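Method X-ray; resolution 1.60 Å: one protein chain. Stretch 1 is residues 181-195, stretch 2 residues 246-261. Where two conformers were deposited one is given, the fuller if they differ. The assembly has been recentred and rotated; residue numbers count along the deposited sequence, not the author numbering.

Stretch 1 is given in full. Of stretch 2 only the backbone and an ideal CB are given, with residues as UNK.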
# COMPACT_ATOMS: atom_id res chain seq x y z
N THR A 181 -2.78 10.86 -18.72
CA THR A 181 -3.58 11.73 -17.87
C THR A 181 -3.43 11.29 -16.43
O THR A 181 -3.06 10.14 -16.16
CB THR A 181 -5.09 11.76 -18.20
OG1 THR A 181 -5.67 10.46 -17.95
CG2 THR A 181 -5.39 12.23 -19.64
N LEU A 182 -3.74 12.20 -15.51
CA LEU A 182 -3.69 11.86 -14.11
C LEU A 182 -4.62 10.69 -13.79
O LEU A 182 -4.24 9.79 -13.02
CB LEU A 182 -4.01 13.04 -13.23
CG LEU A 182 -2.84 13.97 -12.96
CD1 LEU A 182 -2.22 14.56 -14.22
CD2 LEU A 182 -3.27 15.06 -11.99
N GLN A 183 -5.82 10.70 -14.37
CA GLN A 183 -6.78 9.63 -14.19
C GLN A 183 -6.23 8.28 -14.67
O GLN A 183 -6.40 7.27 -13.97
CB GLN A 183 -8.15 9.97 -14.81
CG GLN A 183 -9.25 9.00 -14.37
CD GLN A 183 -9.47 9.02 -12.86
OE1 GLN A 183 -9.76 10.05 -12.28
NE2 GLN A 183 -9.37 7.86 -12.22
N GLN A 184 -5.58 8.26 -15.83
CA GLN A 184 -4.89 7.04 -16.32
C GLN A 184 -3.87 6.51 -15.35
O GLN A 184 -3.77 5.28 -15.13
CB GLN A 184 -4.32 7.28 -17.73
CG GLN A 184 -5.47 7.35 -18.74
CD GLN A 184 -5.04 7.97 -20.10
OE1 GLN A 184 -3.92 8.56 -20.24
NE2 GLN A 184 -5.93 7.89 -21.07
N LEU A 185 -3.10 7.42 -14.76
CA LEU A 185 -2.11 7.05 -13.73
C LEU A 185 -2.81 6.47 -12.49
O LEU A 185 -2.42 5.36 -11.97
CB LEU A 185 -1.24 8.25 -13.37
CG LEU A 185 -0.32 8.79 -14.45
CD1 LEU A 185 0.15 10.22 -14.15
CD2 LEU A 185 0.91 7.93 -14.71
N MSE A 186 -3.81 7.20 -12.01
CA MSE A 186 -4.65 6.75 -10.88
C MSE A 186 -5.22 5.33 -11.07
O MSE A 186 -5.30 4.52 -10.11
CB MSE A 186 -5.80 7.74 -10.64
CG MSE A 186 -5.40 9.07 -10.02
SE MSE A 186 -5.00 8.82 -8.15
CE MSE A 186 -6.77 9.17 -7.53
N ASP A 187 -5.59 5.01 -12.32
CA ASP A 187 -6.19 3.71 -12.64
C ASP A 187 -5.19 2.66 -13.13
O ASP A 187 -5.63 1.58 -13.59
CB ASP A 187 -7.33 3.90 -13.65
CG ASP A 187 -8.55 4.60 -13.05
OD1 ASP A 187 -8.74 4.48 -11.82
OD2 ASP A 187 -9.27 5.31 -13.78
N MSE A 188 -3.90 2.96 -13.09
CA MSE A 188 -2.88 2.00 -13.50
C MSE A 188 -3.12 1.55 -14.97
O MSE A 188 -3.09 0.41 -15.30
CB MSE A 188 -2.84 0.82 -12.53
CG MSE A 188 -2.17 1.19 -11.26
SE MSE A 188 -0.40 1.77 -11.30
CE MSE A 188 -0.00 1.47 -9.43
N GLN A 189 -3.37 2.52 -15.84
CA GLN A 189 -3.57 2.23 -17.24
C GLN A 189 -2.42 2.78 -18.14
O GLN A 189 -2.61 3.05 -19.35
CB GLN A 189 -4.91 2.75 -17.68
CG GLN A 189 -6.09 2.00 -17.09
CD GLN A 189 -7.40 2.69 -17.36
OE1 GLN A 189 -7.43 3.83 -17.81
NE2 GLN A 189 -8.49 1.98 -17.13
N VAL A 190 -1.23 2.89 -17.56
CA VAL A 190 -0.03 3.33 -18.25
C VAL A 190 0.93 2.15 -18.36
O VAL A 190 1.39 1.57 -17.34
CB VAL A 190 0.62 4.52 -17.50
CG1 VAL A 190 1.77 5.06 -18.29
CG2 VAL A 190 -0.45 5.63 -17.19
N SER A 191 1.20 1.78 -19.62
CA SER A 191 1.94 0.55 -19.93
C SER A 191 3.37 0.93 -20.25
O SER A 191 3.66 1.56 -21.30
CB SER A 191 1.27 -0.19 -21.09
OG SER A 191 0.01 -0.74 -20.76
N VAL A 192 4.27 0.54 -19.38
CA VAL A 192 5.64 0.97 -19.43
C VAL A 192 6.57 -0.16 -19.01
O VAL A 192 6.28 -0.94 -18.09
CB VAL A 192 5.85 2.17 -18.47
CG1 VAL A 192 7.26 2.29 -17.96
CG2 VAL A 192 5.37 3.48 -19.11
N GLU A 193 7.72 -0.22 -19.69
CA GLU A 193 8.82 -1.12 -19.31
C GLU A 193 10.08 -0.26 -19.08
O GLU A 193 10.22 0.85 -19.67
CB GLU A 193 9.05 -2.20 -20.40
CG GLU A 193 9.60 -1.65 -21.73
CD GLU A 193 9.92 -2.71 -22.82
OE1 GLU A 193 10.20 -2.31 -23.95
OE2 GLU A 193 9.87 -3.91 -22.52
N TYR A 194 10.97 -0.77 -18.26
CA TYR A 194 12.23 -0.14 -17.95
C TYR A 194 13.32 -1.12 -18.33
O TYR A 194 13.10 -2.36 -18.34
CB TYR A 194 12.36 0.14 -16.44
CG TYR A 194 11.18 0.87 -15.80
CD1 TYR A 194 11.08 2.25 -15.83
CD2 TYR A 194 10.18 0.19 -15.17
CE1 TYR A 194 10.02 2.90 -15.23
CE2 TYR A 194 9.12 0.82 -14.57
CZ TYR A 194 9.03 2.20 -14.63
OH TYR A 194 7.99 2.87 -14.03
N PRO A 195 14.53 -0.59 -18.57
CA PRO A 195 15.67 -1.48 -18.66
C PRO A 195 15.87 -2.25 -17.37
O PRO A 195 15.42 -1.82 -16.32
CB PRO A 195 16.86 -0.53 -18.87
CG PRO A 195 16.28 0.77 -19.31
CD PRO A 195 14.88 0.83 -18.78
N UNK A 246 -5.25 -0.41 -21.43
CA UNK A 246 -5.32 -1.65 -20.63
C UNK A 246 -4.74 -1.38 -19.24
O UNK A 246 -3.93 -0.48 -19.07
CB UNK A 246 -4.57 -2.79 -21.31
N UNK A 247 -5.14 -2.19 -18.27
CA UNK A 247 -4.53 -2.17 -16.95
C UNK A 247 -3.10 -2.72 -17.03
O UNK A 247 -2.87 -3.81 -17.59
CB UNK A 247 -5.37 -2.98 -15.96
N UNK A 248 -2.16 -2.00 -16.42
CA UNK A 248 -0.78 -2.44 -16.27
C UNK A 248 -0.27 -1.87 -14.97
O UNK A 248 -0.00 -0.66 -14.88
CB UNK A 248 0.09 -2.01 -17.45
N UNK A 249 -0.15 -2.72 -13.95
CA UNK A 249 0.29 -2.25 -12.64
C UNK A 249 1.73 -1.76 -12.71
O UNK A 249 2.62 -2.50 -13.13
CB UNK A 249 0.16 -3.36 -11.59
N UNK A 250 1.97 -0.52 -12.29
CA UNK A 250 3.31 0.03 -12.32
C UNK A 250 3.55 1.05 -11.19
O UNK A 250 2.88 2.07 -11.12
CB UNK A 250 3.56 0.68 -13.68
N UNK A 251 4.57 0.80 -10.38
CA UNK A 251 5.02 1.75 -9.35
C UNK A 251 5.22 3.15 -9.90
O UNK A 251 4.97 4.14 -9.23
CB UNK A 251 6.33 1.26 -8.72
N UNK A 252 5.77 3.24 -11.10
CA UNK A 252 6.05 4.50 -11.74
C UNK A 252 4.87 5.41 -11.86
O UNK A 252 5.04 6.67 -11.84
CB UNK A 252 6.63 4.25 -13.13
N UNK A 253 3.67 4.84 -12.03
CA UNK A 253 2.48 5.67 -12.13
C UNK A 253 2.23 6.44 -10.83
O UNK A 253 2.01 7.64 -10.82
CB UNK A 253 1.26 4.81 -12.48
N UNK A 254 2.32 5.74 -9.70
CA UNK A 254 2.18 6.39 -8.40
C UNK A 254 3.31 7.40 -8.16
O UNK A 254 3.08 8.49 -7.61
CB UNK A 254 2.16 5.34 -7.29
N UNK A 255 4.53 7.06 -8.58
CA UNK A 255 5.68 7.96 -8.39
C UNK A 255 5.47 9.24 -9.16
O UNK A 255 5.82 10.33 -8.68
CB UNK A 255 6.98 7.29 -8.83
N UNK A 256 4.86 9.13 -10.35
CA UNK A 256 4.56 10.33 -11.15
C UNK A 256 3.54 11.23 -10.43
O UNK A 256 3.68 12.46 -10.33
CB UNK A 256 4.03 9.93 -12.53
N UNK A 257 2.46 10.62 -10.00
CA UNK A 257 1.44 11.31 -9.21
C UNK A 257 2.05 12.01 -7.99
O UNK A 257 1.71 13.12 -7.68
CB UNK A 257 0.36 10.32 -8.76
N UNK A 258 2.94 11.34 -7.27
CA UNK A 258 3.62 11.98 -6.13
C UNK A 258 4.47 13.18 -6.54
O UNK A 258 4.53 14.16 -5.80
CB UNK A 258 4.50 10.96 -5.41
N UNK A 259 5.13 13.10 -7.70
CA UNK A 259 5.89 14.22 -8.22
C UNK A 259 4.98 15.40 -8.47
O UNK A 259 5.31 16.51 -8.11
CB UNK A 259 6.62 13.83 -9.50
N UNK A 260 3.79 15.14 -8.97
CA UNK A 260 2.79 16.19 -9.14
C UNK A 260 2.40 16.81 -7.79
O UNK A 260 2.36 18.04 -7.65
CB UNK A 260 1.55 15.63 -9.84
N UNK A 261 2.14 15.98 -6.79
CA UNK A 261 1.84 16.49 -5.44
C UNK A 261 2.92 17.47 -4.98
O UNK A 261 2.61 18.58 -4.49
CB UNK A 261 1.72 15.34 -4.44

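Position 246 is extended, and its CA-to-CB bond points away from stretch 1, with Ser 191 OG 5.0 Å from the ideal CB. Many residues would fit. Val 246 places CG1 3.6 Å from Ser 191 OG, while its carbonyl O receives a CA-H...O contact from Gln 189 CA at 3.3 Å.

At 247 the bond points sideways, 4.1 Å from ideal CB to Met 188 O. A long apolar or aromatic side chain could reach back to the side chain of Met 188. Phe 247 does so: CE1 lies 3.5 Å from Met 188 CB, and the ring turns its edge to Asp 187 O, 3.8 Å from CD1.

Position 248 is fixed first by its backbone: its N donates to Met 188 O at 2.8 Å, nearly straight at 172°, a bond open to any residue but proline. The ideal CB is 3.5 Å from Ser 191 OG and 3.8 Å from Val 190 O, so a small side chain, perhaps polar, suits. Ser 248 is both; its OG hydrogen-bonds at 2.7 Å to water 2, which also donates to Val 190 O and accepts from Val 192 N, joining the stretches.

The bond at 249 points away, but Met 188 CG is 5.1 Å from the ideal CB, so a broad apolar or aromatic group could cover that side chain. Tyr 249 lays one ring face against Met 188 CE, 4.3 Å from CE to the ring centroid.

Position 250 points toward stretch 1 just before a helix, with Tyr 194 OH 4.9 Å from the ideal CB. Asp, Asn, Ser or Thr could cap; Asp or Asn could also reach the hydroxyl. In Asn 250, OD1 accepts from the backbone N of 252 (2.8 Å) and from Tyr 194 OH (2.7 Å), while ND2 donates to water 2 at 2.9 Å.

Position 251 points away, so stretch 1 sets no preference; Asn 251 makes its hydrogen bonds elsewhere in the structure.

At 252 the ideal CB would lie 2.1 Å from Tyr 194 OH, a clash. Glycine fits, and Gly 252 lets that OH come within 3.4 Å of its CA.

Position 253 points toward Leu 185 O and Met 188 SE, 3.8 and 3.7 Å from the ideal CB, favouring Ala, Ser or another small residue. Ser 253 fits; its OG hydrogen-bonds to water 1 at 2.7 Å, and that water accepts from Val 190 N.

Position 254 points away, 4.9 Å from ideal CB to Met 188 CE, so a small or medium side chain, polar or apolar, could lie beside that methyl. Thr 254 brings OG1 to 3.5 Å from that CE.

Position 256 points toward Leu 185 CD1, 4.2 Å from its ideal CB, so Ala, Val or Thr would do. Thr 256 packs CG2 3.8 Å from that CD1 and donates from OG1 to Gly 252 O.

At 257 CA-to-CB points sideways, with the ideal CB 5.3 Å from Leu 185 CB, so a branched apolar chain long enough to come nearer could fill the space; Leu 257 sets CG 3.8 Å from Leu 185 CB and CD1 3.7 Å from Met 186 SE.

Position 260 points toward Leu 182, inviting an aliphatic chain; Ile 260 CD1 meets Leu 182 CD1 at 3.8 Å.

Positions 255, 258, 259 and 261 are out of reach of stretch 1, which therefore sets no preference there; they are Glu 255, Ala 258, Trp 259 and Ile 261.

Stretch 2 246-261: VFSYNNGSTETLAWII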
# COMPACT_ATOMS: atom_id res chain seq x y z
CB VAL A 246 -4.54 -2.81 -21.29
CG1 VAL A 246 -3.04 -2.50 -21.34
CG2 VAL A 246 -4.84 -4.13 -20.61
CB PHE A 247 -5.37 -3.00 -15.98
CG PHE A 247 -4.78 -3.15 -14.60
CD1 PHE A 247 -4.93 -2.15 -13.68
CD2 PHE A 247 -4.10 -4.30 -14.23
CE1 PHE A 247 -4.45 -2.28 -12.40
CE2 PHE A 247 -3.58 -4.43 -12.93
CZ PHE A 247 -3.77 -3.42 -12.01
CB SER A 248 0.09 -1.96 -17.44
OG SER A 248 1.41 -2.46 -17.31
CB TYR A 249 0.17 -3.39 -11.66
CG TYR A 249 0.31 -3.01 -10.21
CD1 TYR A 249 -0.76 -2.49 -9.48
CD2 TYR A 249 1.47 -3.26 -9.54
CE1 TYR A 249 -0.65 -2.21 -8.13
CE2 TYR A 249 1.61 -2.97 -8.20
CZ TYR A 249 0.55 -2.45 -7.49
OH TYR A 249 0.73 -2.21 -6.16
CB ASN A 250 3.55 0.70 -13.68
CG ASN A 250 5.03 0.84 -14.03
OD1 ASN A 250 5.81 1.45 -13.28
ND2 ASN A 250 5.42 0.28 -15.20
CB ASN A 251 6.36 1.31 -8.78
CG ASN A 251 6.28 0.04 -7.96
OD1 ASN A 251 5.27 -0.26 -7.33
ND2 ASN A 251 7.36 -0.72 -7.98
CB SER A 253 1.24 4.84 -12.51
OG SER A 253 1.38 4.27 -13.81
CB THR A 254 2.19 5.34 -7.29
OG1 THR A 254 1.37 4.25 -7.70
CG2 THR A 254 1.67 5.93 -5.95
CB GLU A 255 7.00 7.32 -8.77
CG GLU A 255 7.40 6.09 -7.94
CD GLU A 255 7.59 6.33 -6.45
OE1 GLU A 255 7.65 7.49 -5.99
OE2 GLU A 255 7.64 5.29 -5.73
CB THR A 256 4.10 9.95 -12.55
OG1 THR A 256 5.13 9.20 -13.23
CG2 THR A 256 3.78 11.22 -13.40
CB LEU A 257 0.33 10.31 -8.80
CG LEU A 257 -0.57 9.77 -9.90
CD1 LEU A 257 -1.50 8.67 -9.39
CD2 LEU A 257 -1.38 10.91 -10.55
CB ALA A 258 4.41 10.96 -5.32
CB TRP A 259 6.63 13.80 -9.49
CG TRP A 259 7.72 14.69 -9.97
CD1 TRP A 259 8.14 15.94 -9.47
CD2 TRP A 259 8.63 14.39 -11.06
NE1 TRP A 259 9.22 16.42 -10.18
CE2 TRP A 259 9.54 15.54 -11.18
CE3 TRP A 259 8.76 13.33 -11.94
CZ2 TRP A 259 10.55 15.56 -12.12
CZ3 TRP A 259 9.78 13.36 -12.89
CH2 TRP A 259 10.65 14.46 -12.98
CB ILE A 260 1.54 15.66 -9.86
CG1 ILE A 260 1.91 15.25 -11.30
CG2 ILE A 260 0.42 16.69 -9.88
CD1 ILE A 260 0.85 14.48 -12.03
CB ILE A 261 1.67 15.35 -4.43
CG1 ILE A 261 0.42 14.51 -4.77
CG2 ILE A 261 1.57 15.87 -2.98
CD1 ILE A 261 0.30 13.22 -3.99
O HOH W 1 0.15 2.10 -14.84
O HOH W 2 3.21 -0.49 -16.87
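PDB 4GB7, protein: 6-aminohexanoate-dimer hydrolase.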